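Side-chain contacts in ribonucleoside-diphosphate reductase (Pseudomonas aeruginosa, PDB 5IM3), which probably reduces ribonucleoside diphosphates to the deoxyribonucleotides needed for DNA synthesis, under allosteric control by bound nucleotides such as dATP: residues 104-107 / 108-112; 648-651 / 652-656; 162-165 / 166-170; 522-525 / 526-530; 346-350 / 351-355. One frame throughout, in Å; residues are numbered along the deposited sequence.

Contact 1: residues 104-107 / 108-112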
loop_
_atom_site.group_PDB
_atom_site.type_symbol
_atom_site.label_atom_id
_atom_site.label_comp_id
_atom_site.label_asym_id
_atom_site.label_seq_id
_atom_site.Cartn_x
_atom_site.Cartn_y
_atom_site.Cartn_z
ATOM N N GLN A 104 21.544 11.256 -46.263
ATOM C CA GLN A 104 20.114 10.966 -46.291
ATOM C C GLN A 104 19.766 9.950 -47.371
ATOM O O GLN A 104 18.795 9.201 -47.221
ATOM C CB GLN A 104 19.320 12.257 -46.492
ATOM C CG GLN A 104 19.323 13.173 -45.275
ATOM C CD GLN A 104 18.617 12.560 -44.078
ATOM O OE1 GLN A 104 17.617 11.857 -44.224
ATOM N NE2 GLN A 104 19.141 12.820 -42.884
ATOM N N VAL A 105 20.540 9.902 -48.457
ATOM C CA VAL A 105 20.332 8.872 -49.470
ATOM C C VAL A 105 20.634 7.497 -48.887
ATOM O O VAL A 105 19.854 6.551 -49.053
ATOM C CB VAL A 105 21.189 9.160 -50.717
ATOM C CG1 VAL A 105 21.253 7.936 -51.631
ATOM C CG2 VAL A 105 20.628 10.358 -51.476
ATOM N N GLU A 106 21.773 7.365 -48.204
ATOM C CA GLU A 106 22.091 6.104 -47.543
ATOM C C GLU A 106 21.008 5.731 -46.542
ATOM O O GLU A 106 20.631 4.559 -46.432
ATOM C CB GLU A 106 23.447 6.193 -46.841
ATOM C CG GLU A 106 24.646 6.287 -47.777
ATOM C CD GLU A 106 25.971 6.373 -47.030
ATOM O OE1 GLU A 106 25.957 6.422 -45.779
ATOM O OE2 GLU A 106 27.032 6.392 -47.697
ATOM N N LEU A 107 20.493 6.717 -45.807
ATOM C CA LEU A 107 19.462 6.442 -44.814
ATOM C C LEU A 107 18.225 5.834 -45.467
ATOM O O LEU A 107 17.683 4.835 -44.985
ATOM C CB LEU A 107 19.107 7.726 -44.063
ATOM C CG LEU A 107 18.005 7.615 -43.003
ATOM C CD1 LEU A 107 18.387 6.618 -41.914
ATOM C CD2 LEU A 107 17.699 8.978 -42.396
ATOM N N ALA A 108 17.772 6.421 -46.578
ATOM C CA ALA A 108 16.571 5.926 -47.243
ATOM C C ALA A 108 16.775 4.506 -47.759
ATOM O O ALA A 108 15.913 3.638 -47.579
ATOM C CB ALA A 108 16.181 6.865 -48.385
ATOM N N LEU A 109 17.913 4.251 -48.413
ATOM C CA LEU A 109 18.219 2.897 -48.865
ATOM C C LEU A 109 18.240 1.921 -47.695
ATOM O O LEU A 109 17.729 0.799 -47.801
ATOM C CB LEU A 109 19.563 2.876 -49.593
ATOM C CG LEU A 109 19.577 3.387 -51.036
ATOM C CD1 LEU A 109 21.000 3.721 -51.473
ATOM C CD2 LEU A 109 18.954 2.357 -51.970
ATOM N N MET A 110 18.819 2.336 -46.566
ATOM C CA MET A 110 18.988 1.432 -45.435
ATOM C C MET A 110 17.660 1.129 -44.751
ATOM O O MET A 110 17.383 -0.027 -44.413
ATOM C CB MET A 110 19.977 2.029 -44.439
ATOM C CG MET A 110 21.412 2.030 -44.925
ATOM S SD MET A 110 22.509 2.806 -43.732
ATOM C CE MET A 110 24.080 2.713 -44.589
ATOM N N ARG A 111 16.830 2.151 -44.517
ATOM C CA ARG A 111 15.550 1.910 -43.862
ATOM C C ARG A 111 14.629 1.052 -44.715
ATOM O O ARG A 111 13.738 0.393 -44.171
ATOM C CB ARG A 111 14.859 3.233 -43.519
ATOM C CG ARG A 111 15.582 4.058 -42.466
ATOM C CD ARG A 111 14.692 5.157 -41.907
ATOM N NE ARG A 111 13.889 4.686 -40.778
ATOM C CZ ARG A 111 14.155 4.936 -39.497
ATOM N NH1 ARG A 111 15.207 5.668 -39.148
ATOM N NH2 ARG A 111 13.356 4.456 -38.551
ATOM N N ALA A 112 14.824 1.048 -46.033
ATOM C CA ALA A 112 14.077 0.185 -46.936
ATOM C C ALA A 112 14.615 -1.240 -46.975
ATOM O O ALA A 112 14.118 -2.050 -47.763
ATOM C CB ALA A 112 14.091 0.772 -48.349
#
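L107 and R111, one helical turn apart, lie alongside each other and point the same way. The contact is apolar: CD1 of L107 sits 3.8 Å from CG of R111 and also touches CD, while standing at the edge of the guanidinium, near its plane. L107 holds CG opposite its backbone N (chi1 178°), which swings the branch past its own carbonyl and onto the next turn, where R111 begins. Two looser apolar pairs follow the same spacing, V105 CG1 to L109 CD1 at 4.2 Å and E106 CB to M110 CE at 4.2 Å. The extended methionine chain runs back over E106, and its CG lies 3.0 Å from E106 O.

Backbone hydrogen bonds hold the spacing. L109 N reaches V105 O almost straight, at 3.1 Å and 177°, and R111 N meets L107 O at 2.9 Å.

The carboxylate of E106 is gripped from outside: OE1 by Q115 and R119 of the second subunit, OE2 by R125 of the same chain. M110 packs on its counterpart in that subunit, and L107 and R111 on its G113. V105 and L109 instead face helix 46-60, the side chain of V105 lying about 4 Å from a bound dATP. One helix thus serves both the nucleotide site and a subunit interface of the N-terminal ATP cone.

Contact 2: residues 648-651 / 652-656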
loop_
_atom_site.group_PDB
_atom_site.type_symbol
_atom_site.label_atom_id
_atom_site.label_comp_id
_atom_site.label_asym_id
_atom_site.label_seq_id
_atom_site.Cartn_x
_atom_site.Cartn_y
_atom_site.Cartn_z
ATOM N N ALA A 648 42.195 14.280 30.287
ATOM C CA ALA A 648 42.652 13.583 29.091
ATOM C C ALA A 648 44.152 13.332 29.159
ATOM O O ALA A 648 44.623 12.244 28.810
ATOM C CB ALA A 648 42.294 14.388 27.841
ATOM N N GLN A 649 44.911 14.322 29.626
ATOM C CA GLN A 649 46.321 14.099 29.912
ATOM C C GLN A 649 46.498 13.016 30.967
ATOM O O GLN A 649 47.374 12.152 30.845
ATOM C CB GLN A 649 46.964 15.403 30.375
ATOM C CG GLN A 649 48.414 15.272 30.785
ATOM C CD GLN A 649 48.969 16.568 31.314
ATOM O OE1 GLN A 649 49.158 17.527 30.565
ATOM N NE2 GLN A 649 49.226 16.612 32.615
ATOM N N ASN A 650 45.672 13.051 32.010
ATOM C CA ASN A 650 45.799 12.091 33.102
ATOM C C ASN A 650 45.689 10.655 32.597
ATOM O O ASN A 650 46.497 9.797 32.962
ATOM C CB ASN A 650 44.733 12.376 34.163
ATOM C CG ASN A 650 44.866 11.482 35.374
ATOM O OD1 ASN A 650 45.971 11.229 35.854
ATOM N ND2 ASN A 650 43.740 10.986 35.867
ATOM N N SER A 651 44.689 10.371 31.759
ATOM C CA SER A 651 44.483 8.997 31.311
ATOM C C SER A 651 45.555 8.570 30.314
ATOM O O SER A 651 45.992 7.413 30.320
ATOM C CB SER A 651 43.104 8.845 30.679
ATOM O OG SER A 651 43.073 9.452 29.403
ATOM N N ASN A 652 45.970 9.477 29.433
ATOM C CA ASN A 652 46.993 9.123 28.455
ATOM C C ASN A 652 48.323 8.836 29.138
ATOM O O ASN A 652 48.987 7.847 28.817
ATOM C CB ASN A 652 47.144 10.239 27.424
ATOM C CG ASN A 652 46.724 9.814 26.029
ATOM O OD1 ASN A 652 46.059 8.792 25.844
ATOM N ND2 ASN A 652 47.102 10.609 25.039
ATOM N N PHE A 653 48.714 9.674 30.105
ATOM C CA PHE A 653 49.977 9.468 30.810
ATOM C C PHE A 653 49.926 8.244 31.714
ATOM O O PHE A 653 50.941 7.558 31.879
ATOM C CB PHE A 653 50.334 10.703 31.642
ATOM C CG PHE A 653 50.847 11.872 30.837
ATOM C CD1 PHE A 653 50.808 11.866 29.451
ATOM C CD2 PHE A 653 51.387 12.979 31.479
ATOM C CE1 PHE A 653 51.288 12.943 28.724
ATOM C CE2 PHE A 653 51.866 14.057 30.757
ATOM C CZ PHE A 653 51.816 14.040 29.378
ATOM N N LYS A 654 48.765 7.954 32.308
ATOM C CA LYS A 654 48.660 6.834 33.239
ATOM C C LYS A 654 48.742 5.499 32.510
ATOM O O LYS A 654 49.460 4.589 32.940
ATOM C CB LYS A 654 47.348 6.925 34.022
ATOM C CG LYS A 654 47.474 7.421 35.454
ATOM C CD LYS A 654 46.096 7.742 36.027
ATOM C CE LYS A 654 46.131 7.943 37.529
ATOM N NZ LYS A 654 46.245 6.653 38.268
ATOM N N HIS A 655 48.012 5.367 31.399
ATOM C CA HIS A 655 47.789 4.078 30.757
ATOM C C HIS A 655 48.432 3.946 29.387
ATOM O O HIS A 655 48.644 2.819 28.931
ATOM C CB HIS A 655 46.281 3.820 30.615
ATOM C CG HIS A 655 45.498 4.134 31.851
ATOM N ND1 HIS A 655 45.760 3.542 33.067
ATOM C CD2 HIS A 655 44.463 4.983 32.060
ATOM C CE1 HIS A 655 44.920 4.010 33.973
ATOM N NE2 HIS A 655 44.122 4.886 33.387
ATOM N N ARG A 656 48.727 5.056 28.722
ATOM C CA ARG A 656 49.408 5.057 27.432
ATOM C C ARG A 656 48.794 4.077 26.431
ATOM O O ARG A 656 49.496 3.218 25.884
ATOM C CB ARG A 656 50.894 4.769 27.609
ATOM C CG ARG A 656 51.597 5.621 28.666
ATOM C CD ARG A 656 53.116 5.519 28.533
ATOM N NE ARG A 656 53.572 6.117 27.279
ATOM C CZ ARG A 656 53.909 7.396 27.137
ATOM N NH1 ARG A 656 53.863 8.224 28.173
ATOM N NH2 ARG A 656 54.300 7.852 25.955
HETATM O O HOH W 1 43.801 7.766 27.213
#
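K654 and N650 run side by side in the last turns of helix 646-655, a helix of the ten-stranded alpha-beta barrel domain that leans on strand 600-608 and helix 620-640. From its root, K654 CB lies 3.2 Å from N650 O, the oxygen that also takes the hydrogen bond from K654 N, and the same CB sits over the centre of the H655 ring. CG stays beside N650 O. CD then moves on to the side-chain amide, 3.5 Å from N650 OD1, and CE follows at 3.7 Å from the same oxygen. A bend at the last torsion (chi4 -76°) turns NZ away from the segment before it. The amide nitrogen of N650 is engaged elsewhere, bound to D597 O.

On the adjoining flank Q649 CG makes a CH-pi contact with F653, 3.8 Å from the ring centroid and 16° off its normal, a little toward the rim. Beyond it the amide continues almost parallel to the ring, the two planes 10° apart, with Q649 CD near F653 CE2. Y643 meets the same phenyl ring nearly at right angles. Polar groups on the buried side are satisfied: S651 OG hydrogen-bonds I599 O, and N652 ND2 bonds Y643 and N603. A water joins these two residues, donating to S651 OG at 2.9 Å and to N652 OD1 at 2.8 Å.

Contact 3: residues 162-165 / 166-170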
loop_
_atom_site.group_PDB
_atom_site.type_symbol
_atom_site.label_atom_id
_atom_site.label_comp_id
_atom_site.label_asym_id
_atom_site.label_seq_id
_atom_site.Cartn_x
_atom_site.Cartn_y
_atom_site.Cartn_z
ATOM N N MET A 162 60.333 24.169 -25.467
ATOM C CA MET A 162 60.004 22.813 -25.886
ATOM C C MET A 162 60.928 21.786 -25.242
ATOM O O MET A 162 60.515 20.643 -25.014
ATOM C CB MET A 162 60.081 22.703 -27.409
ATOM C CG MET A 162 59.099 21.715 -28.020
ATOM S SD MET A 162 57.378 22.230 -27.832
ATOM C CE MET A 162 56.554 21.090 -28.941
ATOM N N GLY A 163 62.169 22.172 -24.940
ATOM C CA GLY A 163 63.082 21.246 -24.289
ATOM C C GLY A 163 62.637 20.892 -22.881
ATOM O O GLY A 163 62.634 19.720 -22.493
ATOM N N ARG A 164 62.252 21.903 -22.096
ATOM C CA ARG A 164 61.791 21.640 -20.738
ATOM C C ARG A 164 60.446 20.925 -20.736
ATOM O O ARG A 164 60.150 20.168 -19.805
ATOM C CB ARG A 164 61.692 22.947 -19.951
ATOM C CG ARG A 164 61.446 22.744 -18.462
ATOM C CD ARG A 164 61.187 24.056 -17.740
ATOM N NE ARG A 164 61.181 23.878 -16.290
ATOM C CZ ARG A 164 60.149 23.411 -15.591
ATOM N NH1 ARG A 164 59.022 23.065 -16.202
ATOM N NH2 ARG A 164 60.247 23.283 -14.276
ATOM N N LEU A 165 59.623 21.153 -21.761
ATOM C CA LEU A 165 58.332 20.480 -21.835
ATOM C C LEU A 165 58.504 18.980 -22.026
ATOM O O LEU A 165 57.760 18.184 -21.441
ATOM C CB LEU A 165 57.499 21.075 -22.968
ATOM C CG LEU A 165 56.160 20.390 -23.245
ATOM C CD1 LEU A 165 55.286 20.385 -22.000
ATOM C CD2 LEU A 165 55.451 21.075 -24.401
ATOM N N ASN A 166 59.478 18.572 -22.844
ATOM C CA ASN A 166 59.743 17.150 -23.026
ATOM C C ASN A 166 60.360 16.533 -21.778
ATOM O O ASN A 166 60.204 15.329 -21.542
ATOM C CB ASN A 166 60.664 16.935 -24.228
ATOM C CG ASN A 166 59.956 17.150 -25.552
ATOM O OD1 ASN A 166 59.439 16.206 -26.151
ATOM N ND2 ASN A 166 59.929 18.394 -26.016
ATOM N N THR A 167 61.056 17.333 -20.968
ATOM C CA THR A 167 61.741 16.785 -19.802
ATOM C C THR A 167 60.756 16.395 -18.707
ATOM O O THR A 167 60.877 15.317 -18.113
ATOM C CB THR A 167 62.757 17.793 -19.266
ATOM O OG1 THR A 167 63.655 18.176 -20.314
ATOM C CG2 THR A 167 63.554 17.188 -18.115
ATOM N N ILE A 168 59.777 17.257 -18.418
ATOM C CA ILE A 168 58.864 16.982 -17.313
ATOM C C ILE A 168 57.918 15.839 -17.664
ATOM O O ILE A 168 57.562 15.028 -16.802
ATOM C CB ILE A 168 58.093 18.256 -16.914
ATOM C CG1 ILE A 168 57.286 18.806 -18.093
ATOM C CG2 ILE A 168 59.055 19.316 -16.389
ATOM C CD1 ILE A 168 56.361 19.947 -17.715
ATOM N N ILE A 169 57.496 15.747 -18.929
ATOM C CA ILE A 169 56.559 14.689 -19.292
ATOM C C ILE A 169 57.275 13.347 -19.364
ATOM O O ILE A 169 56.667 12.299 -19.115
ATOM C CB ILE A 169 55.836 15.017 -20.615
ATOM C CG1 ILE A 169 56.782 14.887 -21.808
ATOM C CG2 ILE A 169 55.233 16.411 -20.570
ATOM C CD1 ILE A 169 56.599 13.597 -22.587
ATOM N N SER A 170 58.568 13.348 -19.693
ATOM C CA SER A 170 59.323 12.100 -19.715
ATOM C C SER A 170 59.607 11.617 -18.299
ATOM O O SER A 170 59.392 10.444 -17.975
ATOM C CB SER A 170 60.625 12.282 -20.494
ATOM O OG SER A 170 61.343 11.063 -20.562
#
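The amide of N166 swings back along the helix over M162, the two side chains crossing at a slant with M162 CG 4.0 Å from N166 ND2. Its CG lies beside its own backbone N (chi1 -73°), and this brings ND2 to the carbonyl of M162. The oxygen lies in the amide plane, although the modelled ND2 to M162 O length of 2.5 Å is doubtfully short. N166 N reaches the same oxygen at 3.2 Å, from the opposite face of the carbonyl plane.

T167 repeats the pattern one residue on: OG1, also set beside its backbone N, donates to G163 O at 2.9 Å, while the amide N of T167 makes only weak bonds. Such side-chain donors returning to carbonyls of the preceding turn lie on the outer, partly exposed flank at the start of helix 162-173, within the second ATP cone domain.

R164 passes aslant over I168, an extended arm whose NH1 lies 3.8 Å from I168 CG2 and also forms the salt bridge to D229. The inner flank is apolar. L165 CD1 is 4.2 Å from I169 CG2 and 4.4 Å from I168 CD1, and I169 CG2 presses to 3.2 Å from L165 O. L165, I168 and I169 all rest on L205 of helix 198-210.

Contact 4: residues 522-525 / 526-530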
loop_
_atom_site.group_PDB
_atom_site.type_symbol
_atom_site.label_atom_id
_atom_site.label_comp_id
_atom_site.label_asym_id
_atom_site.label_seq_id
_atom_site.Cartn_x
_atom_site.Cartn_y
_atom_site.Cartn_z
ATOM N N GLU A 522 24.026 -11.725 37.580
ATOM C CA GLU A 522 23.521 -12.046 38.911
ATOM C C GLU A 522 22.851 -10.833 39.543
ATOM O O GLU A 522 21.718 -10.917 40.035
ATOM C CB GLU A 522 24.664 -12.553 39.793
ATOM C CG GLU A 522 24.311 -12.659 41.272
ATOM C CD GLU A 522 25.445 -13.211 42.106
ATOM O OE1 GLU A 522 26.410 -13.747 41.519
ATOM O OE2 GLU A 522 25.370 -13.103 43.350
ATOM N N ARG A 523 23.540 -9.691 39.537
ATOM C CA ARG A 523 22.982 -8.491 40.149
ATOM C C ARG A 523 21.740 -8.024 39.403
ATOM O O ARG A 523 20.784 -7.541 40.019
ATOM C CB ARG A 523 24.041 -7.386 40.190
ATOM C CG ARG A 523 23.660 -6.169 41.031
ATOM C CD ARG A 523 23.431 -6.542 42.483
ATOM N NE ARG A 523 23.165 -5.376 43.317
ATOM C CZ ARG A 523 22.749 -5.443 44.578
ATOM N NH1 ARG A 523 22.554 -6.624 45.149
ATOM N NH2 ARG A 523 22.531 -4.330 45.270
ATOM N N TYR A 524 21.731 -8.165 38.076
ATOM C CA TYR A 524 20.567 -7.754 37.302
ATOM C C TYR A 524 19.361 -8.631 37.611
ATOM O O TYR A 524 18.238 -8.130 37.731
ATOM C CB TYR A 524 20.875 -7.799 35.806
ATOM C CG TYR A 524 19.692 -7.402 34.956
ATOM C CD1 TYR A 524 19.528 -6.092 34.531
ATOM C CD2 TYR A 524 18.728 -8.336 34.590
ATOM C CE1 TYR A 524 18.443 -5.725 33.760
ATOM C CE2 TYR A 524 17.642 -7.978 33.824
ATOM C CZ TYR A 524 17.502 -6.672 33.410
ATOM O OH TYR A 524 16.420 -6.314 32.641
ATOM N N GLU A 525 19.566 -9.946 37.711
ATOM C CA GLU A 525 18.462 -10.834 38.052
ATOM C C GLU A 525 17.972 -10.589 39.475
ATOM O O GLU A 525 16.784 -10.775 39.759
ATOM C CB GLU A 525 18.887 -12.291 37.860
ATOM C CG GLU A 525 19.043 -12.690 36.394
ATOM C CD GLU A 525 19.523 -14.119 36.211
ATOM O OE1 GLU A 525 19.879 -14.767 37.218
ATOM O OE2 GLU A 525 19.542 -14.594 35.055
ATOM N N TYR A 526 18.863 -10.157 40.371
ATOM C CA TYR A 526 18.445 -9.773 41.716
ATOM C C TYR A 526 17.500 -8.578 41.669
ATOM O O TYR A 526 16.437 -8.586 42.299
ATOM C CB TYR A 526 19.677 -9.465 42.571
ATOM C CG TYR A 526 19.391 -8.740 43.868
ATOM C CD1 TYR A 526 19.077 -9.440 45.027
ATOM C CD2 TYR A 526 19.451 -7.355 43.937
ATOM C CE1 TYR A 526 18.821 -8.779 46.216
ATOM C CE2 TYR A 526 19.197 -6.685 45.120
ATOM C CZ TYR A 526 18.886 -7.401 46.256
ATOM O OH TYR A 526 18.636 -6.735 47.435
ATOM N N TYR A 527 17.870 -7.539 40.917
ATOM C CA TYR A 527 16.983 -6.392 40.762
ATOM C C TYR A 527 15.702 -6.775 40.037
ATOM O O TYR A 527 14.630 -6.241 40.346
ATOM C CB TYR A 527 17.703 -5.268 40.010
ATOM C CG TYR A 527 18.730 -4.529 40.840
ATOM C CD1 TYR A 527 18.438 -4.106 42.132
ATOM C CD2 TYR A 527 19.997 -4.256 40.335
ATOM C CE1 TYR A 527 19.369 -3.435 42.892
ATOM C CE2 TYR A 527 20.937 -3.583 41.091
ATOM C CZ TYR A 527 20.617 -3.174 42.368
ATOM O OH TYR A 527 21.548 -2.506 43.125
ATOM N N GLU A 528 15.792 -7.699 39.078
ATOM C CA GLU A 528 14.607 -8.144 38.354
ATOM C C GLU A 528 13.608 -8.799 39.300
ATOM O O GLU A 528 12.409 -8.506 39.257
ATOM C CB GLU A 528 15.016 -9.113 37.240
ATOM C CG GLU A 528 14.402 -8.815 35.882
ATOM C CD GLU A 528 14.774 -9.852 34.833
ATOM O OE1 GLU A 528 15.640 -10.707 35.118
ATOM O OE2 GLU A 528 14.195 -9.813 33.725
ATOM N N ALA A 529 14.092 -9.691 40.170
ATOM C CA ALA A 529 13.215 -10.344 41.137
ATOM C C ALA A 529 12.628 -9.333 42.112
ATOM O O ALA A 529 11.480 -9.471 42.552
ATOM C CB ALA A 529 13.988 -11.427 41.888
ATOM N N LEU A 530 13.405 -8.309 42.463
ATOM C CA LEU A 530 12.923 -7.277 43.373
ATOM C C LEU A 530 11.724 -6.547 42.784
ATOM O O LEU A 530 10.712 -6.336 43.462
ATOM C CB LEU A 530 14.055 -6.295 43.677
ATOM C CG LEU A 530 14.364 -5.976 45.136
ATOM C CD1 LEU A 530 14.744 -7.223 45.919
ATOM C CD2 LEU A 530 15.490 -4.961 45.175
#
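R523 lays its guanidinium flat against Y526, the two planes only 5° apart, with NH1 3.4 Å from CE2 of the ring and displaced toward the rim. A bend at chi2 folds the arginine along the helix, and its guanidinium also meets Y527, whose ring is inclined to it by 64°. R523 CG touches Y527 CE2 at 3.8 Å, and NH2 makes a weak hydrogen bond to Y527 OH, 3.0 Å long. The firmer grip comes from D511, which forms a salt bridge with R523 NE through OD2 and a hydrogen bond with Y527 OH through OD1, so that one carboxylate fixes both groups. Y527 is buried, whereas Y526 lies on the solvent side.

The second packed part joins Y524 and E528. CD of the glutamate approaches Y524 CE2 to 3.6 Å, the carboxylate and ring planes being 58° apart. Both ends are tied inward: Y524 OH to T502 O, with W501 stacked on its ring, and E528 OE2 to R494 in a salt bridge.

Toward solvent the contact thins out. E525 touches E528 only loosely, CG to OE1 at 4.1 Å, and the nearest carboxylate oxygens, E525 OE2 and E528 OE1, stay 5.5 Å apart. R494, in a long and weak ion pair with E525, may ease the repulsion between them. This division into an anchored and a more exposed flank marks helix 517-532 as an amphipathic helix at the periphery of the barrel domain, packed on strand 500-504.

Contact 5: residues 346-350 / 351-355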
loop_
_atom_site.group_PDB
_atom_site.type_symbol
_atom_site.label_atom_id
_atom_site.label_comp_id
_atom_site.label_asym_id
_atom_site.label_seq_id
_atom_site.Cartn_x
_atom_site.Cartn_y
_atom_site.Cartn_z
ATOM N N ASN A 346 61.126 7.885 6.794
ATOM C CA ASN A 346 61.158 6.783 5.839
ATOM C C ASN A 346 59.875 5.966 5.901
ATOM O O ASN A 346 59.363 5.522 4.868
ATOM C CB ASN A 346 62.370 5.894 6.107
ATOM C CG ASN A 346 63.671 6.543 5.679
ATOM O OD1 ASN A 346 63.698 7.362 4.758
ATOM N ND2 ASN A 346 64.761 6.179 6.346
ATOM N N LEU A 347 59.337 5.758 7.105
ATOM C CA LEU A 347 58.109 4.983 7.233
ATOM C C LEU A 347 56.927 5.713 6.605
ATOM O O LEU A 347 56.086 5.093 5.944
ATOM C CB LEU A 347 57.830 4.681 8.706
ATOM C CG LEU A 347 56.801 3.578 8.951
ATOM C CD1 LEU A 347 57.368 2.219 8.542
ATOM C CD2 LEU A 347 56.353 3.562 10.401
ATOM N N LEU A 348 56.853 7.033 6.792
ATOM C CA LEU A 348 55.724 7.807 6.287
ATOM C C LEU A 348 55.809 8.015 4.778
ATOM O O LEU A 348 54.846 7.744 4.053
ATOM C CB LEU A 348 55.660 9.156 7.007
ATOM C CG LEU A 348 55.263 9.123 8.485
ATOM C CD1 LEU A 348 55.454 10.494 9.112
ATOM C CD2 LEU A 348 53.821 8.664 8.649
ATOM N N SER A 349 56.956 8.493 4.291
ATOM C CA SER A 349 57.099 8.832 2.879
ATOM C C SER A 349 56.996 7.618 1.962
ATOM O O SER A 349 56.708 7.783 0.772
ATOM C CB SER A 349 58.438 9.538 2.645
ATOM O OG SER A 349 59.521 8.725 3.062
ATOM N N SER A 350 57.233 6.414 2.479
ATOM C CA SER A 350 57.104 5.194 1.694
ATOM C C SER A 350 55.684 4.645 1.678
ATOM O O SER A 350 55.417 3.690 0.940
ATOM C CB SER A 350 58.042 4.116 2.239
ATOM O OG SER A 350 57.603 3.669 3.508
ATOM N N PHE A 351 54.781 5.216 2.476
ATOM C CA PHE A 351 53.403 4.757 2.611
ATOM C C PHE A 351 53.300 3.406 3.310
ATOM O O PHE A 351 52.249 2.761 3.251
ATOM C CB PHE A 351 52.688 4.681 1.253
ATOM C CG PHE A 351 52.663 5.983 0.486
ATOM C CD1 PHE A 351 53.083 7.171 1.062
ATOM C CD2 PHE A 351 52.203 6.008 -0.821
ATOM C CE1 PHE A 351 53.052 8.352 0.345
ATOM C CE2 PHE A 351 52.171 7.187 -1.540
ATOM C CZ PHE A 351 52.593 8.358 -0.958
ATOM N N ASP A 352 54.369 2.950 3.971
ATOM C CA ASP A 352 54.284 1.710 4.735
ATOM C C ASP A 352 53.325 1.850 5.912
ATOM O O ASP A 352 52.643 0.884 6.279
ATOM C CB ASP A 352 55.670 1.303 5.234
ATOM C CG ASP A 352 56.562 0.783 4.124
ATOM O OD1 ASP A 352 56.122 0.771 2.954
ATOM O OD2 ASP A 352 57.709 0.392 4.426
ATOM N N TYR A 353 53.270 3.040 6.508
ATOM C CA TYR A 353 52.382 3.357 7.615
ATOM C C TYR A 353 52.034 4.832 7.491
ATOM O O TYR A 353 52.802 5.612 6.922
ATOM C CB TYR A 353 53.043 3.043 8.968
ATOM C CG TYR A 353 52.486 3.804 10.154
ATOM C CD1 TYR A 353 53.003 5.044 10.517
ATOM C CD2 TYR A 353 51.459 3.276 10.924
ATOM C CE1 TYR A 353 52.499 5.740 11.607
ATOM C CE2 TYR A 353 50.951 3.962 12.013
ATOM C CZ TYR A 353 51.477 5.192 12.351
ATOM O OH TYR A 353 50.971 5.874 13.432
ATOM N N MET A 354 50.866 5.209 8.000
ATOM C CA MET A 354 50.436 6.600 7.933
ATOM C C MET A 354 49.823 6.992 9.264
ATOM O O MET A 354 48.891 6.339 9.740
ATOM C CB MET A 354 49.436 6.821 6.794
ATOM C CG MET A 354 49.171 8.287 6.483
ATOM S SD MET A 354 50.674 9.227 6.126
ATOM C CE MET A 354 51.296 8.365 4.682
ATOM N N SER A 355 50.349 8.056 9.858
ATOM C CA SER A 355 49.777 8.584 11.081
ATOM C C SER A 355 48.355 9.068 10.822
ATOM O O SER A 355 47.944 9.299 9.681
ATOM C CB SER A 355 50.638 9.727 11.618
ATOM O OG SER A 355 51.984 9.312 11.779
#
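The F351 ring turns its edge to the carbonyl of L348, whose oxygen lies in the ring plane 3.5 Å from CD1; F295 meets this phenyl ring edge-to-face. The Y353 ring is approached at a slant by L347 and L348. L347 CD2 lies 3.6 Å from Y353 CB and reaches on to CD1, while L348 CD2 is 4.2 Å from that same CD1.

F351 closes the helix with a Schellman motif: its phi is positive (69°), and two bonds return into the last turn, F351 N to L348 O at 3.0 Å, from well above the carbonyl plane, and a weak one from D352 N to L347 O. S350 braces the turn. Its OG, tucked between backbone N and carbonyl carbon (chi1 69°), donates to N346 O at 2.9 Å within the carbonyl plane and takes a weak hydrogen bond from D352 N. The carboxylate of D352 is held instead by N611, through OD1.

Past the turn, L348 CD2 bridges to the strand, 4.1 Å from M354 SD and 3.7 Å from S355 OG. Most of the corner is buried: helix 319-330 meets L348 and F351, helix 620-640 meets L347 and Y353, helix 773-779 meets F351 and M354, and strand 353-355 pairs antiparallel with strand 600-608.

In the fold
All five contacts are local, so each spans about a turn or two and none nests in or crosses another. From the N terminus, contact 1 lies in the first ATP cone and contact 3 in the second, their centres about 50 Å apart. Contact 5 then rounds the turn from helix 337-349 into strand 353-355, the only one to close such a loop; the other four follow single helices, contact 4 on helix 517-532 and contact 2 last. Contacts 4 and 2 share the barrel domain range, but their centres are about 36 Å apart. Contacts 2 and 5, about 13 Å apart at the nearest atoms, are tied through common neighbours, strand 600-608 and helix 620-640.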